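Local coordinates for protein putative thiol-disulfide oxidoreductase (Bacteroides vulgatus, PDB 4GRF) that probably acts as a thiol-disulfide oxidoreductase through its thioredoxin domain, the part of the longer protein present here, which carries a disulfide that is probably redox-active, at residues A[37-42]-A[78-83]. Sequence-based numbering, arbitrary orientation.
Sequences WFAGCS and KKAIEE
Trp37 ends the central strand 31-37 of the thioredoxin fold and turns its indole toward helix 74-84, where the six-membered ring meets Ala80 and Ile81. The evidence for an edge contact is direct: Ala80 CB lies in the plane of the indole, 3.8 Å from Trp37 CZ3, so the methyl abuts the rim of the ring rather than a face. Next along that rim, Trp37 CH2 is 4.0 Å from Ile81 CG1, and the two side chains cross at about a right angle. With chi1 at 72°, Trp37 CG sits between its own backbone N and carbonyl carbon, and chi2 at -70° then sets the turn of the ring that brings the benzo end to the helix. Without the indole, as with an alanine here, Ala80 CB and Ile81 CG1 would be likely to lose their aromatic partner, opening a gap between the strand end and the helix.

Phe38 starts a type I beta turn that runs to Cys41, closed by the bond from Cys41 N to Phe38 O at 3.1 Å; the Phe38 ring folds back so that Cys41 CB lies 3.7 Å above one face, offset toward its rim. Within this turn the backbone N of Ala39 is held by Asp71, and the backbones come nearest at Ala39 and Ala80, with CA atoms 5.6 Å apart. There the methyl of Ala80 comes in against the flank of the other, Ala39 CB lying 3.8 Å from Ala80 CB. The contact therefore packs the loop leading into helix 42-46 against helix 74-84, and a salt bridge from Glu83 to Arg45 adds a polar link between the two helices. Cys41, at the N-cap of helix 42-46, completes the CxxC arrangement of thioredoxin-type redox centres, its SG bonded to Cys44 SG.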
loop_
_atom_site.group_PDB
_atom_site.type_symbol
_atom_site.label_atom_id
_atom_site.label_comp_id
_atom_site.label_asym_id
_atom_site.label_seq_id
_atom_site.Cartn_x
_atom_site.Cartn_y
_atom_site.Cartn_z
ATOM N N TRP A 37 4.521 1.302 4.869
ATOM C CA TRP A 37 5.787 2.035 4.846
ATOM C C TRP A 37 5.828 3.125 5.906
ATOM O O TRP A 37 4.863 3.364 6.623
ATOM C CB TRP A 37 6.005 2.650 3.457
ATOM C CG TRP A 37 5.100 3.811 3.179
ATOM C CD1 TRP A 37 3.750 3.769 2.974
ATOM C CD2 TRP A 37 5.471 5.181 3.080
ATOM N NE1 TRP A 37 3.260 5.016 2.756
ATOM C CE2 TRP A 37 4.293 5.913 2.837
ATOM C CE3 TRP A 37 6.677 5.869 3.213
ATOM C CZ2 TRP A 37 4.285 7.286 2.693
ATOM C CZ3 TRP A 37 6.665 7.234 3.075
ATOM C CH2 TRP A 37 5.474 7.933 2.812
ATOM N N PHE A 38 6.978 3.788 6.010
ATOM C CA PHE A 38 7.061 5.016 6.769
ATOM C C PHE A 38 8.267 5.760 6.215
ATOM O O PHE A 38 9.096 5.180 5.532
ATOM C CB PHE A 38 7.221 4.762 8.282
ATOM C CG PHE A 38 8.274 3.759 8.613
ATOM C CD1 PHE A 38 7.973 2.401 8.612
ATOM C CD2 PHE A 38 9.566 4.150 8.914
ATOM C CE1 PHE A 38 8.947 1.459 8.908
ATOM C CE2 PHE A 38 10.543 3.208 9.221
ATOM C CZ PHE A 38 10.229 1.861 9.212
ATOM N N ALA A 39 8.333 7.054 6.492
ATOM C CA ALA A 39 9.326 7.931 5.892
ATOM C C ALA A 39 10.771 7.471 6.128
ATOM O O ALA A 39 11.623 7.633 5.240
ATOM C CB ALA A 39 9.127 9.348 6.421
ATOM N N GLY A 40 11.040 6.896 7.299
ATOM C CA GLY A 40 12.397 6.467 7.658
ATOM C C GLY A 40 12.797 5.090 7.148
ATOM O O GLY A 40 13.819 4.527 7.565
ATOM N N CYS A 41 11.995 4.540 6.245
ATOM C CA CYS A 41 12.301 3.248 5.640
ATOM C C CYS A 41 12.886 3.471 4.247
ATOM O O CYS A 41 12.147 3.719 3.269
ATOM C CB CYS A 41 11.018 2.421 5.568
ATOM S SG CYS A 41 11.179 0.893 4.638
ATOM N N SER A 42 14.212 3.398 4.137
ATOM C CA SER A 42 14.913 3.721 2.889
ATOM C C SER A 42 14.457 2.851 1.728
ATOM O O SER A 42 14.155 3.325 0.645
ATOM C CB SER A 42 16.417 3.524 3.062
ATOM O OG SER A 42 17.003 4.641 3.682
ATOM N N LYS A 78 4.212 13.589 5.207
ATOM C CA LYS A 78 3.941 14.509 4.111
ATOM C C LYS A 78 5.211 14.917 3.364
ATOM O O LYS A 78 5.229 14.991 2.117
ATOM C CB LYS A 78 3.163 15.731 4.639
ATOM C CG LYS A 78 1.731 15.365 5.000
ATOM C CD LYS A 78 0.869 16.534 5.446
ATOM C CE LYS A 78 1.401 17.187 6.710
ATOM N NZ LYS A 78 0.427 18.175 7.250
ATOM N N LYS A 79 6.284 15.141 4.104
ATOM C CA LYS A 79 7.545 15.497 3.477
ATOM C C LYS A 79 8.015 14.372 2.568
ATOM O O LYS A 79 8.541 14.633 1.503
ATOM C CB LYS A 79 8.621 15.810 4.510
ATOM C CG LYS A 79 8.419 17.137 5.223
ATOM C CD LYS A 79 9.414 17.330 6.367
ATOM C CE LYS A 79 9.333 18.745 6.935
ATOM N NZ LYS A 79 9.989 18.901 8.267
ATOM N N ALA A 80 7.820 13.120 2.980
ATOM C CA ALA A 80 8.300 12.006 2.183
ATOM C C ALA A 80 7.504 11.921 0.890
ATOM O O ALA A 80 8.051 11.661 -0.187
ATOM C CB ALA A 80 8.203 10.695 2.971
ATOM N N ILE A 81 6.194 12.117 0.991
ATOM C CA ILE A 81 5.330 11.992 -0.164
ATOM C C ILE A 81 5.693 13.066 -1.197
ATOM O O ILE A 81 5.808 12.784 -2.398
ATOM C CB ILE A 81 3.858 12.091 0.240
ATOM C CG1 ILE A 81 3.466 10.830 0.998
ATOM C CG2 ILE A 81 2.984 12.287 -0.975
ATOM C CD1 ILE A 81 2.070 10.865 1.582
ATOM N N GLU A 82 5.945 14.274 -0.709
ATOM C CA GLU A 82 6.363 15.360 -1.592
ATOM C C GLU A 82 7.727 15.068 -2.239
ATOM O O GLU A 82 7.916 15.340 -3.419
ATOM C CB GLU A 82 6.424 16.685 -0.823
ATOM C CG GLU A 82 6.560 17.905 -1.733
ATOM C CD GLU A 82 7.972 18.129 -2.246
ATOM O OE1 GLU A 82 8.934 17.839 -1.506
ATOM O OE2 GLU A 82 8.114 18.630 -3.387
ATOM N N GLU A 83 8.681 14.573 -1.455
ATOM C CA GLU A 83 10.007 14.220 -1.979
ATOM C C GLU A 83 9.925 13.093 -3.023
ATOM O O GLU A 83 10.650 13.086 -4.038
ATOM C CB GLU A 83 10.934 13.810 -0.834
ATOM C CG GLU A 83 11.322 14.972 0.084
ATOM C CD GLU A 83 12.045 14.547 1.347
ATOM O OE1 GLU A 83 12.002 13.353 1.734
ATOM O OE2 GLU A 83 12.649 15.435 1.977
#